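Local coordinates for protein APL1 (Anopheles gambiae, PDB 3O6N) that probably forms a heterodimeric complex with the leucine-rich repeat protein LRIM1 that regulates complement-like immunity in the mosquito, at residues W243-P248 against F268-R273; I263-F268 against A286-G291; V26-Q31 against S55-L60. One frame throughout, in Å; residues are numbered along the deposited sequence.

Contact 1: residues W243-P248 against F268-R273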
loop_
_atom_site.group_PDB
_atom_site.type_symbol
_atom_site.label_atom_id
_atom_site.label_comp_id
_atom_site.label_asym_id
_atom_site.label_seq_id
_atom_site.Cartn_x
_atom_site.Cartn_y
_atom_site.Cartn_z
ATOM N N TRP A 243 -5.409 -18.341 6.681
ATOM C CA TRP A 243 -5.269 -18.032 5.260
ATOM C C TRP A 243 -3.814 -17.812 4.829
ATOM O O TRP A 243 -3.502 -17.858 3.646
ATOM C CB TRP A 243 -6.114 -16.802 4.916
ATOM C CG TRP A 243 -5.947 -15.711 5.918
ATOM C CD1 TRP A 243 -6.701 -15.501 7.035
ATOM C CD2 TRP A 243 -4.946 -14.693 5.912
ATOM N NE1 TRP A 243 -6.235 -14.410 7.722
ATOM C CE2 TRP A 243 -5.154 -13.895 7.054
ATOM C CE3 TRP A 243 -3.892 -14.374 5.049
ATOM C CZ2 TRP A 243 -4.354 -12.796 7.354
ATOM C CZ3 TRP A 243 -3.093 -13.285 5.352
ATOM C CH2 TRP A 243 -3.328 -12.511 6.496
ATOM N N LEU A 244 -2.922 -17.574 5.785
ATOM C CA LEU A 244 -1.506 -17.386 5.464
ATOM C C LEU A 244 -0.874 -18.610 4.791
ATOM O O LEU A 244 0.159 -18.501 4.127
ATOM C CB LEU A 244 -0.717 -17.005 6.724
ATOM C CG LEU A 244 -0.818 -15.539 7.146
ATOM C CD1 LEU A 244 -0.217 -15.323 8.532
ATOM C CD2 LEU A 244 -0.146 -14.634 6.123
ATOM N N LEU A 245 -1.501 -19.769 4.965
ATOM C CA LEU A 245 -1.001 -21.009 4.385
ATOM C C LEU A 245 -0.985 -20.932 2.863
ATOM O O LEU A 245 -0.280 -21.690 2.198
ATOM C CB LEU A 245 -1.874 -22.187 4.825
ATOM C CG LEU A 245 -1.246 -23.575 4.697
ATOM C CD1 LEU A 245 -0.108 -23.725 5.697
ATOM C CD2 LEU A 245 -2.290 -24.657 4.907
ATOM N N ASN A 246 -1.766 -20.009 2.314
ATOM C CA ASN A 246 -1.902 -19.891 0.866
ATOM C C ASN A 246 -0.843 -19.021 0.196
ATOM O O ASN A 246 -0.861 -18.847 -1.024
ATOM C CB ASN A 246 -3.301 -19.393 0.521
ATOM C CG ASN A 246 -4.367 -20.407 0.873
ATOM O OD1 ASN A 246 -4.098 -21.606 0.907
ATOM N ND2 ASN A 246 -5.578 -19.936 1.138
ATOM N N TYR A 247 0.087 -18.494 0.990
ATOM C CA TYR A 247 1.079 -17.543 0.485
ATOM C C TYR A 247 2.504 -17.927 0.879
ATOM O O TYR A 247 3.149 -17.234 1.666
ATOM C CB TYR A 247 0.710 -16.116 0.931
ATOM C CG TYR A 247 -0.734 -15.829 0.598
ATOM C CD1 TYR A 247 -1.130 -15.629 -0.720
ATOM C CD2 TYR A 247 -1.711 -15.821 1.583
ATOM C CE1 TYR A 247 -2.452 -15.407 -1.045
ATOM C CE2 TYR A 247 -3.043 -15.597 1.266
ATOM C CZ TYR A 247 -3.404 -15.389 -0.052
ATOM O OH TYR A 247 -4.720 -15.168 -0.381
ATOM N N PRO A 248 2.999 -19.039 0.312
ATOM C CA PRO A 248 4.284 -19.638 0.688
ATOM C C PRO A 248 5.498 -18.787 0.314
ATOM O O PRO A 248 6.595 -19.024 0.829
ATOM C CB PRO A 248 4.289 -20.965 -0.080
ATOM C CG PRO A 248 3.422 -20.705 -1.272
ATOM C CD PRO A 248 2.338 -19.785 -0.779
ATOM N N PHE A 268 2.171 -21.022 9.277
ATOM C CA PHE A 268 3.453 -20.604 8.716
ATOM C C PHE A 268 4.316 -21.759 8.204
ATOM O O PHE A 268 5.409 -21.531 7.692
ATOM C CB PHE A 268 4.248 -19.800 9.762
ATOM C CG PHE A 268 3.533 -18.568 10.256
ATOM C CD1 PHE A 268 3.657 -17.363 9.583
ATOM C CD2 PHE A 268 2.730 -18.618 11.383
ATOM C CE1 PHE A 268 2.999 -16.231 10.027
ATOM C CE2 PHE A 268 2.067 -17.487 11.834
ATOM C CZ PHE A 268 2.202 -16.291 11.151
ATOM N N VAL A 269 3.832 -22.990 8.335
ATOM C CA VAL A 269 4.656 -24.158 8.026
ATOM C C VAL A 269 5.062 -24.251 6.555
ATOM O O VAL A 269 6.011 -24.960 6.212
ATOM C CB VAL A 269 3.970 -25.485 8.437
ATOM C CG1 VAL A 269 3.677 -25.496 9.930
ATOM C CG2 VAL A 269 2.701 -25.703 7.628
ATOM N N LYS A 270 4.341 -23.548 5.690
ATOM C CA LYS A 270 4.628 -23.590 4.258
ATOM C C LYS A 270 5.468 -22.401 3.812
ATOM O O LYS A 270 5.796 -22.274 2.631
ATOM C CB LYS A 270 3.334 -23.640 3.440
ATOM C CG LYS A 270 2.457 -24.843 3.729
ATOM C CD LYS A 270 3.230 -26.139 3.599
ATOM C CE LYS A 270 2.339 -27.339 3.884
ATOM N NZ LYS A 270 3.126 -28.568 4.201
ATOM N N MET A 271 5.806 -21.526 4.756
ATOM C CA MET A 271 6.616 -20.354 4.448
ATOM C C MET A 271 8.035 -20.779 4.083
ATOM O O MET A 271 8.733 -21.392 4.886
ATOM C CB MET A 271 6.657 -19.398 5.641
ATOM C CG MET A 271 5.294 -18.881 6.086
ATOM S SD MET A 271 4.664 -17.606 4.986
ATOM C CE MET A 271 3.073 -17.231 5.721
ATOM N N GLN A 272 8.460 -20.441 2.872
ATOM C CA GLN A 272 9.783 -20.823 2.394
ATOM C C GLN A 272 10.846 -19.764 2.676
ATOM O O GLN A 272 12.032 -20.075 2.740
ATOM C CB GLN A 272 9.732 -21.090 0.889
ATOM C CG GLN A 272 8.866 -22.268 0.491
ATOM C CD GLN A 272 8.444 -22.205 -0.963
ATOM O OE1 GLN A 272 7.325 -21.794 -1.277
ATOM N NE2 GLN A 272 9.338 -22.603 -1.861
ATOM N N ARG A 273 10.429 -18.512 2.832
ATOM C CA ARG A 273 11.395 -17.420 2.915
ATOM C C ARG A 273 10.921 -16.211 3.718
ATOM O O ARG A 273 11.457 -15.116 3.567
ATOM C CB ARG A 273 11.790 -16.972 1.508
ATOM C CG ARG A 273 10.605 -16.622 0.643
ATOM C CD ARG A 273 11.032 -16.056 -0.699
ATOM N NE ARG A 273 9.869 -15.718 -1.512
ATOM C CZ ARG A 273 9.899 -14.913 -2.567
ATOM N NH1 ARG A 273 11.040 -14.348 -2.945
ATOM N NH2 ARG A 273 8.783 -14.667 -3.239
HETATM O O HOH W 1 7.665 -17.495 2.847
#
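Loop-on-loop packing on the non-strand side of a leucine-rich repeat solenoid joins Leu244, Leu245 and Pro248 to the turn Phe268–Met271. Each segment lies in the loop that leads into the next strand of the parallel ladder, 252-254 or 276-278, so the contact stacks equivalent loops of successive coils. Leu244 points toward the 268-273 segment and lays CD1 against Phe268 at CE1 and CZ, 3.7 Å from CE1. Met271 begins by heading away from the 243-248 segment, but its chain bends at chi2 (-76°), which turns SD back toward it; the terminal CE then lies 3.6 Å from Leu244 O and also touches Leu244 CB. Nearer the surface, Leu245, in the conformer given (two are deposited), lies against Lys270 CG and Val269 CG2. The type I turn, closed by Met271 N to Phe268 O, presents Lys270 O to Pro248 CB. Beside it, Pro248 and Gln272 run side by side, with OE1 of Gln272 3.4 Å from Pro248 CB. One direct polar link crosses: Gln272 N donates to Pro248 O at 3.1 Å, almost straight at 172°. The same carbonyl accepts from a water, which in turn accepts from Arg273 N at 2.9 Å.

Contact 2: residues I263-F268 against A286-G291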
loop_
_atom_site.group_PDB
_atom_site.type_symbol
_atom_site.label_atom_id
_atom_site.label_comp_id
_atom_site.label_asym_id
_atom_site.label_seq_id
_atom_site.Cartn_x
_atom_site.Cartn_y
_atom_site.Cartn_z
ATOM N N ILE A 263 -1.012 -16.489 18.166
ATOM C CA ILE A 263 -0.201 -16.823 17.007
ATOM C C ILE A 263 0.363 -18.229 17.188
ATOM O O ILE A 263 1.086 -18.498 18.150
ATOM C CB ILE A 263 0.956 -15.822 16.807
ATOM C CG1 ILE A 263 0.421 -14.460 16.347
ATOM C CG2 ILE A 263 1.959 -16.363 15.794
ATOM C CD1 ILE A 263 -0.184 -14.477 14.940
ATOM N N MET A 264 0.007 -19.125 16.274
ATOM C CA MET A 264 0.500 -20.498 16.287
ATOM C C MET A 264 1.373 -20.737 15.065
ATOM O O MET A 264 1.309 -19.985 14.098
ATOM C CB MET A 264 -0.664 -21.494 16.275
ATOM C CG MET A 264 -1.488 -21.522 17.549
ATOM S SD MET A 264 -0.623 -22.304 18.927
ATOM C CE MET A 264 -1.848 -22.142 20.225
ATOM N N TYR A 265 2.170 -21.798 15.097
ATOM C CA TYR A 265 3.097 -22.070 14.008
ATOM C C TYR A 265 2.397 -22.648 12.774
ATOM O O TYR A 265 2.917 -22.570 11.662
ATOM C CB TYR A 265 4.193 -23.023 14.483
ATOM C CG TYR A 265 3.671 -24.364 14.952
ATOM C CD1 TYR A 265 3.396 -25.381 14.044
ATOM C CD2 TYR A 265 3.454 -24.614 16.301
ATOM C CE1 TYR A 265 2.918 -26.609 14.472
ATOM C CE2 TYR A 265 2.978 -25.839 16.735
ATOM C CZ TYR A 265 2.711 -26.829 15.819
ATOM O OH TYR A 265 2.239 -28.042 16.258
ATOM N N HIS A 266 1.212 -23.214 12.969
ATOM C CA HIS A 266 0.536 -23.946 11.893
ATOM C C HIS A 266 0.412 -23.190 10.565
ATOM O O HIS A 266 0.755 -23.732 9.519
ATOM C CB HIS A 266 -0.827 -24.466 12.359
ATOM C CG HIS A 266 -0.740 -25.439 13.491
ATOM N ND1 HIS A 266 -0.919 -25.071 14.807
ATOM C CD2 HIS A 266 -0.468 -26.766 13.505
ATOM C CE1 HIS A 266 -0.775 -26.132 15.581
ATOM N NE2 HIS A 266 -0.500 -27.173 14.816
ATOM N N PRO A 267 -0.067 -21.937 10.601
ATOM C CA PRO A 267 -0.272 -21.194 9.351
ATOM C C PRO A 267 1.027 -20.859 8.615
ATOM O O PRO A 267 0.967 -20.455 7.456
ATOM C CB PRO A 267 -0.943 -19.899 9.821
ATOM C CG PRO A 267 -1.516 -20.218 11.157
ATOM C CD PRO A 267 -0.560 -21.189 11.770
ATOM N N PHE A 268 2.171 -21.022 9.277
ATOM C CA PHE A 268 3.453 -20.604 8.716
ATOM C C PHE A 268 4.316 -21.759 8.204
ATOM O O PHE A 268 5.409 -21.531 7.692
ATOM C CB PHE A 268 4.248 -19.800 9.762
ATOM C CG PHE A 268 3.533 -18.568 10.256
ATOM C CD1 PHE A 268 3.657 -17.363 9.583
ATOM C CD2 PHE A 268 2.730 -18.618 11.383
ATOM C CE1 PHE A 268 2.999 -16.231 10.027
ATOM C CE2 PHE A 268 2.067 -17.487 11.834
ATOM C CZ PHE A 268 2.202 -16.291 11.151
ATOM N N ALA A 286 -1.328 -15.558 23.569
ATOM C CA ALA A 286 -0.694 -16.856 23.364
ATOM C C ALA A 286 0.205 -16.848 22.135
ATOM O O ALA A 286 -0.164 -16.319 21.086
ATOM C CB ALA A 286 -1.748 -17.944 23.233
ATOM N N LEU A 287 1.379 -17.453 22.268
ATOM C CA LEU A 287 2.334 -17.520 21.173
ATOM C C LEU A 287 3.040 -18.867 21.139
ATOM O O LEU A 287 3.715 -19.244 22.096
ATOM C CB LEU A 287 3.381 -16.416 21.329
ATOM C CG LEU A 287 4.545 -16.469 20.341
ATOM C CD1 LEU A 287 4.062 -16.110 18.950
ATOM C CD2 LEU A 287 5.661 -15.528 20.785
ATOM N N ASN A 288 2.893 -19.593 20.038
ATOM C CA ASN A 288 3.641 -20.830 19.857
ATOM C C ASN A 288 4.291 -20.886 18.486
ATOM O O ASN A 288 3.654 -21.253 17.500
ATOM C CB ASN A 288 2.750 -22.062 20.064
ATOM C CG ASN A 288 3.511 -23.367 19.893
ATOM O OD1 ASN A 288 4.607 -23.390 19.333
ATOM N ND2 ASN A 288 2.929 -24.464 20.374
ATOM N N LEU A 289 5.565 -20.516 18.432
ATOM C CA LEU A 289 6.367 -20.705 17.234
ATOM C C LEU A 289 7.496 -21.693 17.526
ATOM O O LEU A 289 8.514 -21.706 16.836
ATOM C CB LEU A 289 6.935 -19.367 16.741
ATOM C CG LEU A 289 5.918 -18.382 16.157
ATOM C CD1 LEU A 289 6.588 -17.051 15.826
ATOM C CD2 LEU A 289 5.225 -18.968 14.927
ATOM N N TYR A 290 7.310 -22.518 18.553
ATOM C CA TYR A 290 8.309 -23.525 18.908
ATOM C C TYR A 290 7.952 -24.930 18.418
ATOM O O TYR A 290 8.834 -25.771 18.252
ATOM C CB TYR A 290 8.593 -23.536 20.417
ATOM C CG TYR A 290 7.367 -23.500 21.303
ATOM C CD1 TYR A 290 6.774 -24.673 21.761
ATOM C CD2 TYR A 290 6.816 -22.287 21.704
ATOM C CE1 TYR A 290 5.658 -24.637 22.581
ATOM C CE2 TYR A 290 5.704 -22.240 22.520
ATOM C CZ TYR A 290 5.126 -23.415 22.953
ATOM O OH TYR A 290 4.016 -23.356 23.765
ATOM N N GLY A 291 6.668 -25.181 18.185
ATOM C CA GLY A 291 6.249 -26.437 17.582
ATOM C C GLY A 291 6.961 -26.645 16.256
ATOM O O GLY A 291 7.441 -27.739 15.952
#
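Ala286 and Ile263 open a short, weakly bonded parallel strand pairing between adjacent coils of the leucine-rich repeat solenoid, set apart from its main ladder of strands. Ala286 O accepts from Ile263 N at 3.0 Å. Leu287 follows, its CA hydrogen directed at Ile263 O and its CD1 lying 3.8 Å from Ile263 CB; the two side chains run the same way, and Leu287 also touches Phe317 of helix 314-317. Asn288 N then donates to Ile263 O at 2.8 Å, completing the pair of bonds that brackets Ile263. On the other face of the pairing, Asn288 CB meets Met264 SD. With CG anti to the backbone N (chi1 -179°), the Asn288 amide lies at the edge of the Tyr265 ring, the planes turned 63° apart. Its OD1 accepts from Tyr290 N, closing an Asx turn, and from Gly291 N, extending it to an Asx motif; together they fix the amide's rotation. Leu289 CD2 touches Tyr265 CA and, more loosely, lies near Phe268 CD2, while Asn313 OD1 receives the Leu289 backbone N. Gly291 finally comes over one face of the Tyr265 ring, making a CH-pi contact with CA 3.9 Å from the ring centroid and 3.4 Å from CE2.

Contact 3: residues V26-Q31 against S55-L60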
loop_
_atom_site.group_PDB
_atom_site.type_symbol
_atom_site.label_atom_id
_atom_site.label_comp_id
_atom_site.label_asym_id
_atom_site.label_seq_id
_atom_site.Cartn_x
_atom_site.Cartn_y
_atom_site.Cartn_z
ATOM N N VAL A 26 0.175 29.406 -19.632
ATOM C CA VAL A 26 -1.177 29.224 -20.136
ATOM C C VAL A 26 -2.142 29.478 -18.992
ATOM O O VAL A 26 -2.011 28.886 -17.921
ATOM C CB VAL A 26 -1.402 27.800 -20.655
ATOM C CG1 VAL A 26 -2.848 27.623 -21.091
ATOM C CG2 VAL A 26 -0.446 27.486 -21.790
ATOM N N HIS A 27 -3.106 30.365 -19.208
ATOM C CA HIS A 27 -4.080 30.664 -18.167
ATOM C C HIS A 27 -5.502 30.683 -18.703
ATOM O O HIS A 27 -5.937 31.647 -19.336
ATOM C CB HIS A 27 -3.725 31.967 -17.450
ATOM C CG HIS A 27 -2.426 31.897 -16.711
ATOM N ND1 HIS A 27 -2.255 31.123 -15.583
ATOM C CD2 HIS A 27 -1.228 32.479 -16.953
ATOM C CE1 HIS A 27 -1.011 31.243 -15.154
ATOM N NE2 HIS A 27 -0.367 32.060 -15.968
ATOM N N ILE A 28 -6.210 29.586 -18.457
ATOM C CA ILE A 28 -7.588 29.429 -18.888
ATOM C C ILE A 28 -8.439 29.206 -17.654
ATOM O O ILE A 28 -8.155 28.311 -16.858
ATOM C CB ILE A 28 -7.746 28.197 -19.801
ATOM C CG1 ILE A 28 -6.847 28.318 -21.033
ATOM C CG2 ILE A 28 -9.205 28.003 -20.203
ATOM C CD1 ILE A 28 -6.842 27.077 -21.898
ATOM N N ASP A 29 -9.469 30.022 -17.474
ATOM C CA ASP A 29 -10.429 29.760 -16.410
ATOM C C ASP A 29 -11.732 29.241 -17.008
ATOM O O ASP A 29 -11.815 28.998 -18.213
ATOM C CB ASP A 29 -10.661 30.997 -15.535
ATOM C CG ASP A 29 -11.015 32.226 -16.340
ATOM O OD1 ASP A 29 -12.182 32.338 -16.770
ATOM O OD2 ASP A 29 -10.129 33.086 -16.531
ATOM N N MET A 30 -12.740 29.058 -16.163
ATOM C CA MET A 30 -14.020 28.532 -16.616
ATOM C C MET A 30 -14.656 29.467 -17.644
ATOM O O MET A 30 -15.252 29.015 -18.623
ATOM C CB MET A 30 -14.959 28.337 -15.424
ATOM C CG MET A 30 -14.296 27.675 -14.223
ATOM S SD MET A 30 -13.955 25.920 -14.463
ATOM C CE MET A 30 -15.407 25.188 -13.711
ATOM N N GLN A 31 -14.512 30.769 -17.417
ATOM C CA GLN A 31 -15.118 31.781 -18.279
ATOM C C GLN A 31 -14.483 31.833 -19.665
ATOM O O GLN A 31 -15.182 31.948 -20.673
ATOM C CB GLN A 31 -15.026 33.162 -17.620
ATOM C CG GLN A 31 -15.656 33.242 -16.238
ATOM C CD GLN A 31 -15.485 34.607 -15.599
ATOM O OE1 GLN A 31 -14.831 35.489 -16.156
ATOM N NE2 GLN A 31 -16.073 34.788 -14.421
ATOM N N SER A 55 1.359 27.172 -15.494
ATOM C CA SER A 55 0.094 27.253 -16.219
ATOM C C SER A 55 -1.101 26.820 -15.376
ATOM O O SER A 55 -0.961 26.058 -14.416
ATOM C CB SER A 55 0.153 26.403 -17.489
ATOM O OG SER A 55 1.185 26.842 -18.355
ATOM N N THR A 56 -2.275 27.320 -15.750
ATOM C CA THR A 56 -3.538 26.893 -15.161
ATOM C C THR A 56 -4.594 26.726 -16.253
ATOM O O THR A 56 -4.747 27.585 -17.124
ATOM C CB THR A 56 -4.055 27.898 -14.114
ATOM O OG1 THR A 56 -4.399 29.131 -14.757
ATOM C CG2 THR A 56 -2.997 28.164 -13.055
ATOM N N MET A 57 -5.309 25.608 -16.211
ATOM C CA MET A 57 -6.421 25.373 -17.120
ATOM C C MET A 57 -7.589 24.812 -16.329
ATOM O O MET A 57 -7.725 23.596 -16.188
ATOM C CB MET A 57 -6.024 24.397 -18.231
ATOM C CG MET A 57 -4.979 24.934 -19.200
ATOM S SD MET A 57 -4.848 23.919 -20.685
ATOM C CE MET A 57 -4.123 22.420 -20.031
ATOM N N ARG A 58 -8.429 25.698 -15.807
ATOM C CA ARG A 58 -9.512 25.275 -14.924
ATOM C C ARG A 58 -10.520 24.387 -15.657
ATOM O O ARG A 58 -11.173 23.537 -15.051
ATOM C CB ARG A 58 -10.166 26.488 -14.257
ATOM C CG ARG A 58 -9.128 27.419 -13.632
ATOM C CD ARG A 58 -9.670 28.259 -12.486
ATOM N NE ARG A 58 -8.688 29.249 -12.039
ATOM C CZ ARG A 58 -7.753 29.028 -11.116
ATOM N NH1 ARG A 58 -7.659 27.846 -10.521
ATOM N NH2 ARG A 58 -6.907 29.995 -10.785
ATOM N N LYS A 59 -10.627 24.582 -16.966
ATOM C CA LYS A 59 -11.326 23.630 -17.822
ATOM C C LYS A 59 -10.388 23.211 -18.947
ATOM O O LYS A 59 -9.822 24.057 -19.634
ATOM C CB LYS A 59 -12.611 24.235 -18.396
ATOM C CG LYS A 59 -13.308 23.335 -19.405
ATOM C CD LYS A 59 -14.668 23.887 -19.818
ATOM C CE LYS A 59 -15.367 22.939 -20.786
ATOM N NZ LYS A 59 -16.760 23.366 -21.092
ATOM N N LEU A 60 -10.208 21.906 -19.117
ATOM C CA LEU A 60 -9.371 21.393 -20.195
ATOM C C LEU A 60 -10.114 21.500 -21.526
ATOM O O LEU A 60 -11.148 20.861 -21.711
ATOM C CB LEU A 60 -8.988 19.939 -19.923
ATOM C CG LEU A 60 -8.017 19.303 -20.921
ATOM C CD1 LEU A 60 -6.637 19.953 -20.826
ATOM C CD2 LEU A 60 -7.928 17.806 -20.693
#
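Val26 and Ser55 begin a parallel pairing of two short strands, 27-28 and 56-57, near the N-terminal end of the leucine-rich repeat solenoid; the pairing follows the first two strands of the main ladder. Val26 N donates to Ser55 OG at 3.0 Å, and this hydroxyl is also bonded to Lys53 O, so a side chain takes the first rung of the pairing. Val26 O accepts from Thr56 N, while Val26 CG1 touches Met57 CG. His27 shares a face of the pairing with Thr56, which its ring meets edge-on: ND1 and Thr56 OG1 are hydrogen-bonded at 3.0 Å, with OG1 near the ring plane. The hydroxyl is put there by chi1 of Thr56 (66°), which sets OG1 between the backbone N and the carbonyl carbon. Ile28 lies on the other face, with Met57. Its N donates to Thr56 O and its O accepts from Arg58 N, both at 2.8 Å, and its CD1 touches Met57 CG and SD; Phe37 packs against both Ile28 and Met57. Asp29 CB lies near Arg58 CD, at the edge of the guanidinium, whose NH1 is held by Gln80 OE1 of the next coil. The poorly ordered Met30 crosses Arg58 at about a right angle, SD 3.8 Å from Arg58 CB.

All three contacts illustrate one principle of the solenoid: residues 23 to 29 positions apart meet because successive coils stack. Contacts 1 and 2 are neighbours, their centres 12 Å apart, and they interlock along the chain, since their segments alternate in sequence, 263-268 ending on Phe268, where 268-273 begins. Phe268 belongs to both, and Leu244 CB packs 3.9 Å from Pro267 O, so three consecutive coils are joined in series. Contact 3 stands toward the other end, on the opposite side of the chain's centre, with its centre 53 Å from that of contact 1 and 60 Å from that of contact 2. Strand pairing recurs in contacts 2 and 3, whereas contact 1 joins loops.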